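Programmed cell death 6-interacting protein (PDB 5WA1) takes part in endocytosis, multivesicular-body cargo sorting, membrane repair and cytokinesis, its N-terminal Bro1 domain being the part described here. Local coordinates at residues Asp37-Leu42 with Ala63-Ser68; Ser68-Ala73 with Leu90-Gln95; Gly84-Leu89 with Ala150-Ile155; Phe114-Ala119 with Leu137-Ser142. One frame throughout, in Å; residues are numbered along the deposited sequence.

Contacts 1 and 2, 11 Å apart between centres, both use helix 56-75 and share S68. Contact 2 shares helix 83-97 with contact 3, its centre about 13 Å away, and contact 3 shares helix 137-157 with contact 4. Along the chain contacts 1, 2 and 4 follow in series, whereas contacts 2 and 3 interleave. Contacts 2 and 4, about 14 Å apart between centres, also join through a salt bridge from R71 NE to E140 OE2, 2.7 Å. One continuous chain of contacts thus connects the early helices of the Bro1 domain to its small two-stranded sheet.

Contact 1 (Asp37-Leu42 with Ala63-Ser68); sequences DLAKPL and AAEELS
The weak hydrogen bond from L38 N to S68 OG, 3.1 Å long and bent to 135° at the hydrogen, is the polar link between D37-L42 and A63-S68. The serine chi1 of -162° sets OG anti to its own backbone N, the position from which it faces this amide of the turn that leads into helix 39-49. The next amide but one from D37 is served locally: A39 N gives a weak capping bond to D37 OD1 at 3.2 Å. Two neighbouring amides, L38 N and A39 N, thus each have a side-chain acceptor, though both bonds are weak.

Apolar contacts flank this polar edge. L38 CD1 lies 3.8 Å from L67 CG, the two leucines crossing at a slant. A39 presents its CB to the carboxylate of E65, whose chain bends at chi2 (66°) to bring CD within 4.0 Å of A39 CB. One turn further along, L42 CD2 touches A64 CB at 3.8 Å. The backbones come closest at L38 and S68, whose CA atoms are 4.8 Å apart; A39 CA and A64 CA follow at 5.1 Å.

L38 and L67 both continue onto Y92 of helix 83-97, and L42 reaches F103 and F376 in loops, so the turn before helix 39-49, with the first residues of that helix, lies on helix 56-75, and helix 83-97 meets L38 and L67.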
loop_
_atom_site.group_PDB
_atom_site.type_symbol
_atom_site.label_atom_id
_atom_site.label_comp_id
_atom_site.label_asym_id
_atom_site.label_seq_id
_atom_site.Cartn_x
_atom_site.Cartn_y
_atom_site.Cartn_z
ATOM N N ASP A 37 -13.052 -25.229 -11.156
ATOM C CA ASP A 37 -14.208 -25.192 -12.052
ATOM C C ASP A 37 -15.389 -24.596 -11.291
ATOM O O ASP A 37 -16.152 -25.301 -10.626
ATOM C CB ASP A 37 -14.540 -26.584 -12.580
ATOM C CG ASP A 37 -15.773 -26.590 -13.469
ATOM O OD1 ASP A 37 -16.142 -25.512 -13.982
ATOM O OD2 ASP A 37 -16.375 -27.668 -13.651
ATOM N N LEU A 38 -15.547 -23.275 -11.398
ATOM C CA LEU A 38 -16.664 -22.610 -10.734
ATOM C C LEU A 38 -18.004 -22.991 -11.346
ATOM O O LEU A 38 -19.030 -22.953 -10.657
ATOM C CB LEU A 38 -16.495 -21.092 -10.797
ATOM C CG LEU A 38 -15.519 -20.449 -9.824
ATOM C CD1 LEU A 38 -15.692 -18.928 -9.844
ATOM C CD2 LEU A 38 -15.728 -21.014 -8.431
ATOM N N ALA A 39 -18.015 -23.347 -12.631
ATOM C CA ALA A 39 -19.273 -23.514 -13.347
ATOM C C ALA A 39 -20.077 -24.689 -12.799
ATOM O O ALA A 39 -21.218 -24.520 -12.356
ATOM C CB ALA A 39 -19.002 -23.691 -14.843
ATOM N N LYS A 40 -19.481 -25.884 -12.799
ATOM C CA LYS A 40 -20.211 -27.114 -12.490
ATOM C C LYS A 40 -20.992 -27.067 -11.178
ATOM O O LYS A 40 -22.191 -27.395 -11.195
ATOM C CB LYS A 40 -19.227 -28.291 -12.509
ATOM C CG LYS A 40 -19.878 -29.644 -12.754
ATOM C CD LYS A 40 -18.830 -30.726 -12.971
ATOM C CE LYS A 40 -19.441 -31.979 -13.581
ATOM N NZ LYS A 40 -19.998 -31.722 -14.936
ATOM N N PRO A 41 -20.411 -26.681 -10.032
ATOM C CA PRO A 41 -21.201 -26.675 -8.789
ATOM C C PRO A 41 -22.302 -25.627 -8.770
ATOM O O PRO A 41 -23.244 -25.760 -7.979
ATOM C CB PRO A 41 -20.152 -26.390 -7.700
ATOM C CG PRO A 41 -18.824 -26.620 -8.347
ATOM C CD PRO A 41 -19.020 -26.262 -9.779
ATOM N N LEU A 42 -22.215 -24.597 -9.613
ATOM C CA LEU A 42 -23.157 -23.485 -9.589
ATOM C C LEU A 42 -24.407 -23.770 -10.417
ATOM O O LEU A 42 -25.530 -23.643 -9.919
ATOM C CB LEU A 42 -22.469 -22.212 -10.094
ATOM C CG LEU A 42 -22.893 -20.889 -9.457
ATOM C CD1 LEU A 42 -22.592 -20.889 -7.965
ATOM C CD2 LEU A 42 -22.199 -19.715 -10.141
ATOM N N ALA A 63 -24.089 -17.313 -17.360
ATOM C CA ALA A 63 -23.383 -16.421 -16.449
ATOM C C ALA A 63 -22.451 -17.192 -15.523
ATOM O O ALA A 63 -21.396 -16.676 -15.141
ATOM C CB ALA A 63 -24.386 -15.600 -15.638
ATOM N N ALA A 64 -22.818 -18.424 -15.150
ATOM C CA ALA A 64 -21.904 -19.238 -14.359
ATOM C C ALA A 64 -20.670 -19.610 -15.169
ATOM O O ALA A 64 -19.552 -19.613 -14.644
ATOM C CB ALA A 64 -22.613 -20.489 -13.845
ATOM N N GLU A 65 -20.857 -19.908 -16.455
ATOM C CA GLU A 65 -19.720 -20.170 -17.330
ATOM C C GLU A 65 -18.838 -18.937 -17.471
ATOM O O GLU A 65 -17.607 -19.048 -17.549
ATOM C CB GLU A 65 -20.214 -20.624 -18.701
ATOM C CG GLU A 65 -19.221 -21.497 -19.427
ATOM C CD GLU A 65 -19.019 -22.821 -18.726
ATOM O OE1 GLU A 65 -20.029 -23.515 -18.478
ATOM O OE2 GLU A 65 -17.857 -23.155 -18.407
ATOM N N GLU A 66 -19.445 -17.750 -17.517
ATOM C CA GLU A 66 -18.657 -16.524 -17.609
ATOM C C GLU A 66 -17.937 -16.216 -16.303
ATOM O O GLU A 66 -16.882 -15.574 -16.319
ATOM C CB GLU A 66 -19.544 -15.347 -18.013
ATOM C CG GLU A 66 -19.909 -15.325 -19.491
ATOM C CD GLU A 66 -18.685 -15.265 -20.391
ATOM O OE1 GLU A 66 -18.454 -16.233 -21.148
ATOM O OE2 GLU A 66 -17.950 -14.255 -20.332
ATOM N N LEU A 67 -18.487 -16.655 -15.168
ATOM C CA LEU A 67 -17.828 -16.394 -13.895
ATOM C C LEU A 67 -16.592 -17.268 -13.726
ATOM O O LEU A 67 -15.555 -16.802 -13.238
ATOM C CB LEU A 67 -18.795 -16.610 -12.734
ATOM C CG LEU A 67 -18.096 -16.391 -11.386
ATOM C CD1 LEU A 67 -17.551 -14.967 -11.280
ATOM C CD2 LEU A 67 -19.005 -16.716 -10.220
ATOM N N SER A 68 -16.689 -18.540 -14.114
ATOM C CA SER A 68 -15.522 -19.415 -14.070
ATOM C C SER A 68 -14.428 -18.897 -14.994
ATOM O O SER A 68 -13.241 -18.919 -14.642
ATOM C CB SER A 68 -15.922 -20.847 -14.452
ATOM O OG SER A 68 -14.925 -21.772 -14.031
#

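Contact 2 (Ser68-Ala73 with Leu90-Gln95); sequences SKLRRA and LRYYDQ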
loop_
_atom_site.group_PDB
_atom_site.type_symbol
_atom_site.label_atom_id
_atom_site.label_comp_id
_atom_site.label_asym_id
_atom_site.label_seq_id
_atom_site.Cartn_x
_atom_site.Cartn_y
_atom_site.Cartn_z
ATOM N N SER A 68 -16.689 -18.540 -14.114
ATOM C CA SER A 68 -15.522 -19.415 -14.070
ATOM C C SER A 68 -14.428 -18.897 -14.994
ATOM O O SER A 68 -13.241 -18.919 -14.642
ATOM C CB SER A 68 -15.922 -20.847 -14.452
ATOM O OG SER A 68 -14.925 -21.772 -14.031
ATOM N N LYS A 69 -14.815 -18.428 -16.186
ATOM C CA LYS A 69 -13.859 -17.806 -17.092
ATOM C C LYS A 69 -13.225 -16.580 -16.454
ATOM O O LYS A 69 -12.010 -16.374 -16.557
ATOM C CB LYS A 69 -14.559 -17.438 -18.400
ATOM C CG LYS A 69 -13.748 -16.576 -19.353
ATOM C CD LYS A 69 -14.556 -16.309 -20.624
ATOM C CE LYS A 69 -13.856 -15.334 -21.559
ATOM N NZ LYS A 69 -14.655 -15.101 -22.797
ATOM N N LEU A 70 -14.035 -15.767 -15.769
ATOM C CA LEU A 70 -13.518 -14.565 -15.124
ATOM C C LEU A 70 -12.513 -14.909 -14.035
ATOM O O LEU A 70 -11.513 -14.202 -13.866
ATOM C CB LEU A 70 -14.667 -13.732 -14.551
ATOM C CG LEU A 70 -14.275 -12.514 -13.699
ATOM C CD1 LEU A 70 -13.382 -11.569 -14.493
ATOM C CD2 LEU A 70 -15.510 -11.784 -13.184
ATOM N N ARG A 71 -12.754 -15.991 -13.288
ATOM C CA ARG A 71 -11.799 -16.389 -12.258
ATOM C C ARG A 71 -10.454 -16.745 -12.876
ATOM O O ARG A 71 -9.402 -16.331 -12.381
ATOM C CB ARG A 71 -12.338 -17.570 -11.440
ATOM C CG ARG A 71 -11.404 -17.925 -10.287
ATOM C CD ARG A 71 -11.848 -19.130 -9.468
ATOM N NE ARG A 71 -11.178 -19.115 -8.169
ATOM C CZ ARG A 71 -10.006 -19.690 -7.917
ATOM N NH1 ARG A 71 -9.475 -19.613 -6.701
ATOM N NH2 ARG A 71 -9.368 -20.361 -8.869
ATOM N N ARG A 72 -10.470 -17.531 -13.960
ATOM C CA ARG A 72 -9.223 -17.893 -14.623
ATOM C C ARG A 72 -8.462 -16.652 -15.085
ATOM O O ARG A 72 -7.232 -16.587 -14.957
ATOM C CB ARG A 72 -9.504 -18.826 -15.802
ATOM C CG ARG A 72 -10.100 -20.177 -15.403
ATOM C CD ARG A 72 -10.081 -21.168 -16.565
ATOM N NE ARG A 72 -10.998 -20.794 -17.640
ATOM C CZ ARG A 72 -12.268 -21.180 -17.710
ATOM N NH1 ARG A 72 -12.783 -21.956 -16.764
ATOM N NH2 ARG A 72 -13.028 -20.789 -18.726
ATOM N N ALA A 73 -9.177 -15.649 -15.600
ATOM C CA ALA A 73 -8.509 -14.426 -16.041
ATOM C C ALA A 73 -8.004 -13.585 -14.869
ATOM O O ALA A 73 -6.989 -12.891 -15.000
ATOM C CB ALA A 73 -9.454 -13.604 -16.915
ATOM N N LEU A 90 -10.410 -6.550 -9.811
ATOM C CA LEU A 90 -11.454 -5.789 -9.133
ATOM C C LEU A 90 -12.835 -6.284 -9.533
ATOM O O LEU A 90 -13.718 -6.452 -8.682
ATOM C CB LEU A 90 -11.317 -4.306 -9.458
ATOM C CG LEU A 90 -10.023 -3.657 -8.971
ATOM C CD1 LEU A 90 -9.987 -2.204 -9.401
ATOM C CD2 LEU A 90 -9.903 -3.794 -7.468
ATOM N N ARG A 91 -13.038 -6.521 -10.830
ATOM C CA ARG A 91 -14.324 -7.021 -11.296
ATOM C C ARG A 91 -14.646 -8.372 -10.672
ATOM O O ARG A 91 -15.786 -8.618 -10.257
ATOM C CB ARG A 91 -14.330 -7.117 -12.821
ATOM C CG ARG A 91 -15.643 -7.653 -13.380
ATOM C CD ARG A 91 -15.535 -8.041 -14.850
ATOM N NE ARG A 91 -16.689 -8.834 -15.271
ATOM C CZ ARG A 91 -16.789 -9.458 -16.440
ATOM N NH1 ARG A 91 -15.802 -9.383 -17.325
ATOM N NH2 ARG A 91 -17.878 -10.160 -16.723
ATOM N N TYR A 92 -13.654 -9.262 -10.587
ATOM C CA TYR A 92 -13.922 -10.579 -10.018
ATOM C C TYR A 92 -14.232 -10.485 -8.526
ATOM O O TYR A 92 -15.067 -11.247 -8.024
ATOM C CB TYR A 92 -12.745 -11.521 -10.289
ATOM C CG TYR A 92 -12.896 -12.895 -9.681
ATOM C CD1 TYR A 92 -13.896 -13.762 -10.115
ATOM C CD2 TYR A 92 -12.046 -13.327 -8.669
ATOM C CE1 TYR A 92 -14.046 -15.019 -9.557
ATOM C CE2 TYR A 92 -12.189 -14.589 -8.101
ATOM C CZ TYR A 92 -13.191 -15.428 -8.550
ATOM O OH TYR A 92 -13.345 -16.678 -7.997
ATOM N N TYR A 93 -13.605 -9.547 -7.809
ATOM C CA TYR A 93 -13.971 -9.332 -6.411
ATOM C C TYR A 93 -15.405 -8.837 -6.284
ATOM O O TYR A 93 -16.156 -9.310 -5.423
ATOM C CB TYR A 93 -13.010 -8.340 -5.745
ATOM C CG TYR A 93 -13.334 -8.105 -4.290
ATOM C CD1 TYR A 93 -12.966 -9.028 -3.322
ATOM C CD2 TYR A 93 -14.022 -6.966 -3.883
ATOM C CE1 TYR A 93 -13.262 -8.822 -1.987
ATOM C CE2 TYR A 93 -14.320 -6.748 -2.546
ATOM C CZ TYR A 93 -13.938 -7.680 -1.604
ATOM O OH TYR A 93 -14.236 -7.475 -0.274
ATOM N N ASP A 94 -15.805 -7.884 -7.129
ATOM C CA ASP A 94 -17.186 -7.411 -7.107
ATOM C C ASP A 94 -18.164 -8.546 -7.381
ATOM O O ASP A 94 -19.216 -8.636 -6.739
ATOM C CB ASP A 94 -17.386 -6.295 -8.134
ATOM C CG ASP A 94 -16.763 -4.979 -7.708
ATOM O OD1 ASP A 94 -16.401 -4.844 -6.519
ATOM O OD2 ASP A 94 -16.647 -4.076 -8.564
ATOM N N GLN A 95 -17.832 -9.425 -8.326
ATOM C CA GLN A 95 -18.774 -10.470 -8.708
ATOM C C GLN A 95 -18.983 -11.462 -7.570
ATOM O O GLN A 95 -20.122 -11.838 -7.274
ATOM C CB GLN A 95 -18.286 -11.175 -9.973
ATOM C CG GLN A 95 -19.371 -11.961 -10.700
ATOM C CD GLN A 95 -20.576 -11.110 -11.046
ATOM O OE1 GLN A 95 -20.606 -10.443 -12.083
ATOM N NE2 GLN A 95 -21.580 -11.130 -10.175
#
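R71 of helix 56-75 runs its side chain across the ring of Y92 from helix 83-97. R71 CB meets Y92 CE1 at 3.6 Å, just beyond a CA that lies over the ring face, toward its rim, in a CH-pi contact 4.0 Å from the centroid. CG, set anti to the backbone N (chi1 -175°), lies 3.5 Å from Y92 CZ. Beyond it the extended chain carries CD to 3.2 Å from Y92 OH. At the tip, the phenol oxygen stands at the guanidinium edge, near its plane, and that plane is turned 81° from the tyrosine ring. The guanidinium is claimed mainly from outside: NE forms a salt bridge with E140, while NH1 and NH2 bond to T33 OG1 and S34 O.

L70 packs alongside. Its CG is 3.8 Å from Y92 CD1, and its CD2 packs over one face of the R91 guanidinium, 3.8 Å from R91 NE. The two helices run roughly antiparallel, their local axes 139° apart and 9.6 Å distant at closest approach.

Y92 OH probably hydrogen-bonds to the same E140 OE2 that pairs with R71. The salt bridge, formed in a buried setting, would probably stabilise the charged form of the glutamate and, with it, the charge of the arginine.

Contact 3 (Gly84-Leu89 with Ala150-Ile155); sequences GALETL and ALASQI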
loop_
_atom_site.group_PDB
_atom_site.type_symbol
_atom_site.label_atom_id
_atom_site.label_comp_id
_atom_site.label_asym_id
_atom_site.label_seq_id
_atom_site.Cartn_x
_atom_site.Cartn_y
_atom_site.Cartn_z
ATOM N N GLY A 84 -5.800 -2.958 -16.840
ATOM C CA GLY A 84 -6.695 -4.009 -17.304
ATOM C C GLY A 84 -6.653 -5.246 -16.425
ATOM O O GLY A 84 -7.695 -5.812 -16.087
ATOM N N ALA A 85 -5.450 -5.672 -16.029
ATOM C CA ALA A 85 -5.345 -6.801 -15.110
ATOM C C ALA A 85 -5.924 -6.456 -13.744
ATOM O O ALA A 85 -6.581 -7.297 -13.117
ATOM C CB ALA A 85 -3.890 -7.244 -14.978
ATOM N N LEU A 86 -5.687 -5.231 -13.259
ATOM C CA LEU A 86 -6.251 -4.834 -11.971
ATOM C C LEU A 86 -7.772 -4.755 -12.049
ATOM O O LEU A 86 -8.475 -5.252 -11.164
ATOM C CB LEU A 86 -5.664 -3.492 -11.507
ATOM C CG LEU A 86 -6.216 -3.013 -10.160
ATOM C CD1 LEU A 86 -5.978 -4.059 -9.078
ATOM C CD2 LEU A 86 -5.615 -1.672 -9.731
ATOM N N GLU A 87 -8.300 -4.131 -13.108
ATOM C CA GLU A 87 -9.751 -4.061 -13.261
ATOM C C GLU A 87 -10.373 -5.447 -13.354
ATOM O O GLU A 87 -11.485 -5.657 -12.856
ATOM C CB GLU A 87 -10.118 -3.226 -14.491
ATOM C CG GLU A 87 -9.997 -1.722 -14.270
ATOM C CD GLU A 87 -10.927 -1.212 -13.178
ATOM O OE1 GLU A 87 -12.052 -1.747 -13.049
ATOM O OE2 GLU A 87 -10.529 -0.282 -12.441
ATOM N N THR A 88 -9.677 -6.406 -13.975
ATOM C CA THR A 88 -10.188 -7.773 -14.003
ATOM C C THR A 88 -10.242 -8.369 -12.602
ATOM O O THR A 88 -11.237 -8.999 -12.218
ATOM C CB THR A 88 -9.331 -8.638 -14.926
ATOM O OG1 THR A 88 -9.363 -8.094 -16.251
ATOM C CG2 THR A 88 -9.863 -10.068 -14.956
ATOM N N LEU A 89 -9.182 -8.171 -11.816
ATOM C CA LEU A 89 -9.211 -8.585 -10.418
ATOM C C LEU A 89 -10.327 -7.878 -9.663
ATOM O O LEU A 89 -11.090 -8.511 -8.925
ATOM C CB LEU A 89 -7.859 -8.297 -9.758
ATOM C CG LEU A 89 -6.964 -9.513 -9.563
ATOM C CD1 LEU A 89 -5.606 -9.085 -9.046
ATOM C CD2 LEU A 89 -7.627 -10.507 -8.614
ATOM N N ALA A 150 -2.221 -6.151 -3.631
ATOM C CA ALA A 150 -0.844 -6.441 -4.019
ATOM C C ALA A 150 -0.550 -5.940 -5.427
ATOM O O ALA A 150 0.481 -5.300 -5.672
ATOM C CB ALA A 150 -0.585 -7.949 -3.920
ATOM N N LEU A 151 -1.435 -6.241 -6.383
ATOM C CA LEU A 151 -1.211 -5.758 -7.740
ATOM C C LEU A 151 -1.245 -4.233 -7.790
ATOM O O LEU A 151 -0.434 -3.611 -8.487
ATOM C CB LEU A 151 -2.235 -6.382 -8.701
ATOM C CG LEU A 151 -2.056 -5.999 -10.173
ATOM C CD1 LEU A 151 -0.697 -6.446 -10.683
ATOM C CD2 LEU A 151 -3.165 -6.557 -11.069
ATOM N N ALA A 152 -2.143 -3.609 -7.021
ATOM C CA ALA A 152 -2.159 -2.148 -6.951
ATOM C C ALA A 152 -0.847 -1.605 -6.396
ATOM O O ALA A 152 -0.346 -0.573 -6.865
ATOM C CB ALA A 152 -3.328 -1.668 -6.091
ATOM N N SER A 153 -0.277 -2.280 -5.390
ATOM C CA SER A 153 1.010 -1.840 -4.853
ATOM C C SER A 153 2.111 -1.978 -5.893
ATOM O O SER A 153 3.023 -1.145 -5.945
ATOM C CB SER A 153 1.370 -2.636 -3.591
ATOM O OG SER A 153 1.936 -3.906 -3.924
ATOM N N GLN A 154 2.037 -3.008 -6.742
ATOM C CA GLN A 154 3.053 -3.179 -7.773
ATOM C C GLN A 154 2.917 -2.130 -8.867
ATOM O O GLN A 154 3.924 -1.613 -9.368
ATOM C CB GLN A 154 2.971 -4.584 -8.368
ATOM C CG GLN A 154 3.282 -5.691 -7.361
ATOM C CD GLN A 154 3.362 -7.052 -8.027
ATOM O OE1 GLN A 154 3.711 -7.150 -9.200
ATOM N NE2 GLN A 154 3.024 -8.109 -7.288
ATOM N N ILE A 155 1.682 -1.811 -9.258
ATOM C CA ILE A 155 1.458 -0.761 -10.247
ATOM C C ILE A 155 1.937 0.583 -9.709
ATOM O O ILE A 155 2.574 1.368 -10.423
ATOM C CB ILE A 155 -0.029 -0.720 -10.647
ATOM C CG1 ILE A 155 -0.411 -2.004 -11.388
ATOM C CG2 ILE A 155 -0.326 0.528 -11.477
ATOM C CD1 ILE A 155 -1.922 -2.200 -11.606
#
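L151 pushes one methyl, CD2, into the surface of helix 83-97, and most of the apolar contact radiates from it. The methyl lies 3.6 Å from L86 N, practically against the backbone, and it also touches A85 CB at 4.0 Å and L89 CD1 at 4.1 Å. The L151 chi1 of -177° puts CG anti to the backbone N, toward helix 83-97, and CD2 is the branch that touches. L86 answers in the other direction. Its CB meets I155 CD1 at 4.0 Å, the two side chains crossing at a slant, and its CD2 comes to 4.3 Å from A152 CB. These are van der Waals contacts of branched aliphatic groups and alanine methyls, with local axes 10.1 Å apart and nearly antiparallel at 162°.

Two side-chain hydrogen bonds form within the helices themselves. T88 OG1 donates to G84 O at 2.8 Å, and T88 N reaches the same oxygen from the opposite face of the carbonyl plane, so one carbonyl serves both groups of a single residue. In the partner helix S153 OG donates to A150 O at 2.7 Å, an oxygen that Q154 N also uses. S153 OG is also hydrogen-bonded to V28 N.

Around the pair, helix 164-191 covers one flank, its H173 touching L86, A152 and I155. Helix 56-75 lies against helix 83-97, meeting L89 through V75 and T88 through L70, A73 and A74. Helix 83-97 is therefore held between helix 56-75 and helix 137-157, within the mainly helical Bro1 domain.

Contact 4 (Phe114-Ala119 with Leu137-Ser142); sequences FTWKDA and LGYEKS
Strand 114-117 passes 9.0 Å from the axis of helix 137-142 at an angle of 36°, with F114 and W116, alternate residues of the strand, facing the helix. E140 receives both. Its CB sits over the centre of the F114 ring, 3.8 Å from the centroid in a CH-pi contact, and a bend at chi2 (85°) swings CD back above the same ring, where the carboxylate stacks at a shallow tilt. From there OE1 accepts W116 NE1 at 2.9 Å, with 150° at the hydrogen; the oxygen lies in the indole plane and is met nearly along its C-O axis. OE2 takes the R71 NE salt bridge and probably Y92 OH. Strand 114-117 pairs antiparallel with strand 131-134, and helix 137-157 follows directly, a beta-beta-alpha arrangement with the first strand folded onto the helix. Y139, the residue before E140, meets W116: the edge of the W116 five-membered ring points to its face, centroids 5.3 Å apart, an edge-to-face pair. F114 O lies at the rim of the same tyrosine ring, 3.5 Å from Y139 CE2. The hydroxyl of Y139 bonds to L132 O of strand 131-134, and L137 CD1 touches F114 CZ at 4.0 Å.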
loop_
_atom_site.group_PDB
_atom_site.type_symbol
_atom_site.label_atom_id
_atom_site.label_comp_id
_atom_site.label_asym_id
_atom_site.label_seq_id
_atom_site.Cartn_x
_atom_site.Cartn_y
_atom_site.Cartn_z
ATOM N N PHE A 114 -11.465 -23.672 -2.541
ATOM C CA PHE A 114 -10.433 -22.790 -3.063
ATOM C C PHE A 114 -9.134 -23.064 -2.321
ATOM O O PHE A 114 -9.114 -23.113 -1.084
ATOM C CB PHE A 114 -10.841 -21.327 -2.917
ATOM C CG PHE A 114 -12.213 -21.031 -3.452
ATOM C CD1 PHE A 114 -12.416 -20.825 -4.807
ATOM C CD2 PHE A 114 -13.299 -20.962 -2.595
ATOM C CE1 PHE A 114 -13.684 -20.550 -5.298
ATOM C CE2 PHE A 114 -14.567 -20.690 -3.075
ATOM C CZ PHE A 114 -14.760 -20.483 -4.427
ATOM N N THR A 115 -8.065 -23.276 -3.081
ATOM C CA THR A 115 -6.745 -23.542 -2.533
ATOM C C THR A 115 -5.834 -22.383 -2.893
ATOM O O THR A 115 -5.685 -22.056 -4.074
ATOM C CB THR A 115 -6.182 -24.855 -3.075
ATOM O OG1 THR A 115 -7.068 -25.923 -2.730
ATOM C CG2 THR A 115 -4.810 -25.129 -2.482
ATOM N N TRP A 116 -5.230 -21.771 -1.877
ATOM C CA TRP A 116 -4.364 -20.615 -2.048
ATOM C C TRP A 116 -3.058 -20.847 -1.309
ATOM O O TRP A 116 -3.024 -21.496 -0.259
ATOM C CB TRP A 116 -5.018 -19.336 -1.527
ATOM C CG TRP A 116 -6.142 -18.850 -2.376
ATOM C CD1 TRP A 116 -7.425 -19.317 -2.389
ATOM C CD2 TRP A 116 -6.089 -17.786 -3.332
ATOM N NE1 TRP A 116 -8.174 -18.612 -3.300
ATOM C CE2 TRP A 116 -7.378 -17.666 -3.894
ATOM C CE3 TRP A 116 -5.078 -16.925 -3.772
ATOM C CZ2 TRP A 116 -7.682 -16.718 -4.869
ATOM C CZ3 TRP A 116 -5.384 -15.982 -4.743
ATOM C CH2 TRP A 116 -6.673 -15.891 -5.280
ATOM N N LYS A 117 -2.003 -20.330 -1.880
ATOM C CA LYS A 117 -0.695 -20.451 -1.327
ATOM C C LYS A 117 -0.299 -19.162 -0.594
ATOM O O LYS A 117 -0.776 -18.100 -0.909
ATOM C CB LYS A 117 0.248 -20.719 -2.461
ATOM C CG LYS A 117 1.592 -21.224 -2.049
ATOM C CD LYS A 117 2.491 -21.294 -3.253
ATOM C CE LYS A 117 3.913 -21.546 -2.815
ATOM N NZ LYS A 117 4.864 -21.031 -3.827
ATOM N N ASP A 118 0.555 -19.276 0.410
ATOM C CA ASP A 118 0.996 -18.094 1.147
ATOM C C ASP A 118 1.793 -17.169 0.239
ATOM O O ASP A 118 2.642 -17.616 -0.538
ATOM C CB ASP A 118 1.841 -18.503 2.351
ATOM C CG ASP A 118 2.045 -17.364 3.334
ATOM O OD1 ASP A 118 2.990 -16.565 3.140
ATOM O OD2 ASP A 118 1.258 -17.263 4.299
ATOM N N ALA A 119 1.516 -15.860 0.341
ATOM C CA ALA A 119 2.236 -14.893 -0.476
ATOM C C ALA A 119 3.701 -14.781 -0.068
ATOM O O ALA A 119 4.546 -14.425 -0.900
ATOM C CB ALA A 119 1.567 -13.522 -0.384
ATOM N N LEU A 137 -16.555 -19.033 0.510
ATOM C CA LEU A 137 -16.518 -17.835 -0.319
ATOM C C LEU A 137 -15.766 -16.708 0.378
ATOM O O LEU A 137 -15.055 -15.934 -0.272
ATOM C CB LEU A 137 -17.934 -17.390 -0.665
ATOM C CG LEU A 137 -18.134 -16.857 -2.078
ATOM C CD1 LEU A 137 -17.406 -17.742 -3.078
ATOM C CD2 LEU A 137 -19.619 -16.804 -2.402
ATOM N N GLY A 138 -15.917 -16.599 1.704
ATOM C CA GLY A 138 -15.195 -15.575 2.441
ATOM C C GLY A 138 -13.690 -15.705 2.304
ATOM O O GLY A 138 -12.973 -14.704 2.243
ATOM N N TYR A 139 -13.194 -16.943 2.255
ATOM C CA TYR A 139 -11.772 -17.174 2.017
ATOM C C TYR A 139 -11.370 -16.700 0.627
ATOM O O TYR A 139 -10.340 -16.038 0.459
ATOM C CB TYR A 139 -11.456 -18.661 2.190
ATOM C CG TYR A 139 -9.998 -19.049 2.007
ATOM C CD1 TYR A 139 -8.978 -18.325 2.611
ATOM C CD2 TYR A 139 -9.654 -20.177 1.264
ATOM C CE1 TYR A 139 -7.646 -18.698 2.456
ATOM C CE2 TYR A 139 -8.332 -20.559 1.105
ATOM C CZ TYR A 139 -7.332 -19.816 1.701
ATOM O OH TYR A 139 -6.019 -20.210 1.539
ATOM N N GLU A 140 -12.175 -17.037 -0.385
ATOM C CA GLU A 140 -11.872 -16.612 -1.747
ATOM C C GLU A 140 -11.874 -15.093 -1.854
ATOM O O GLU A 140 -10.930 -14.500 -2.391
ATOM C CB GLU A 140 -12.874 -17.235 -2.725
ATOM C CG GLU A 140 -12.741 -16.738 -4.155
ATOM C CD GLU A 140 -11.686 -17.484 -4.959
ATOM O OE1 GLU A 140 -10.837 -18.181 -4.360
ATOM O OE2 GLU A 140 -11.720 -17.382 -6.207
ATOM N N LYS A 141 -12.926 -14.445 -1.340
ATOM C CA LYS A 141 -12.973 -12.982 -1.295
ATOM C C LYS A 141 -11.709 -12.392 -0.679
ATOM O O LYS A 141 -11.136 -11.426 -1.204
ATOM C CB LYS A 141 -14.189 -12.515 -0.489
ATOM C CG LYS A 141 -15.539 -12.713 -1.146
ATOM C CD LYS A 141 -16.661 -12.552 -0.124
ATOM C CE LYS A 141 -16.497 -11.277 0.697
ATOM N NZ LYS A 141 -17.438 -11.244 1.856
ATOM N N SER A 142 -11.274 -12.943 0.459
ATOM C CA SER A 142 -10.143 -12.358 1.177
ATOM C C SER A 142 -8.857 -12.464 0.374
ATOM O O SER A 142 -8.055 -11.522 0.350
ATOM C CB SER A 142 -9.965 -13.042 2.533
ATOM O OG SER A 142 -11.024 -12.720 3.406
#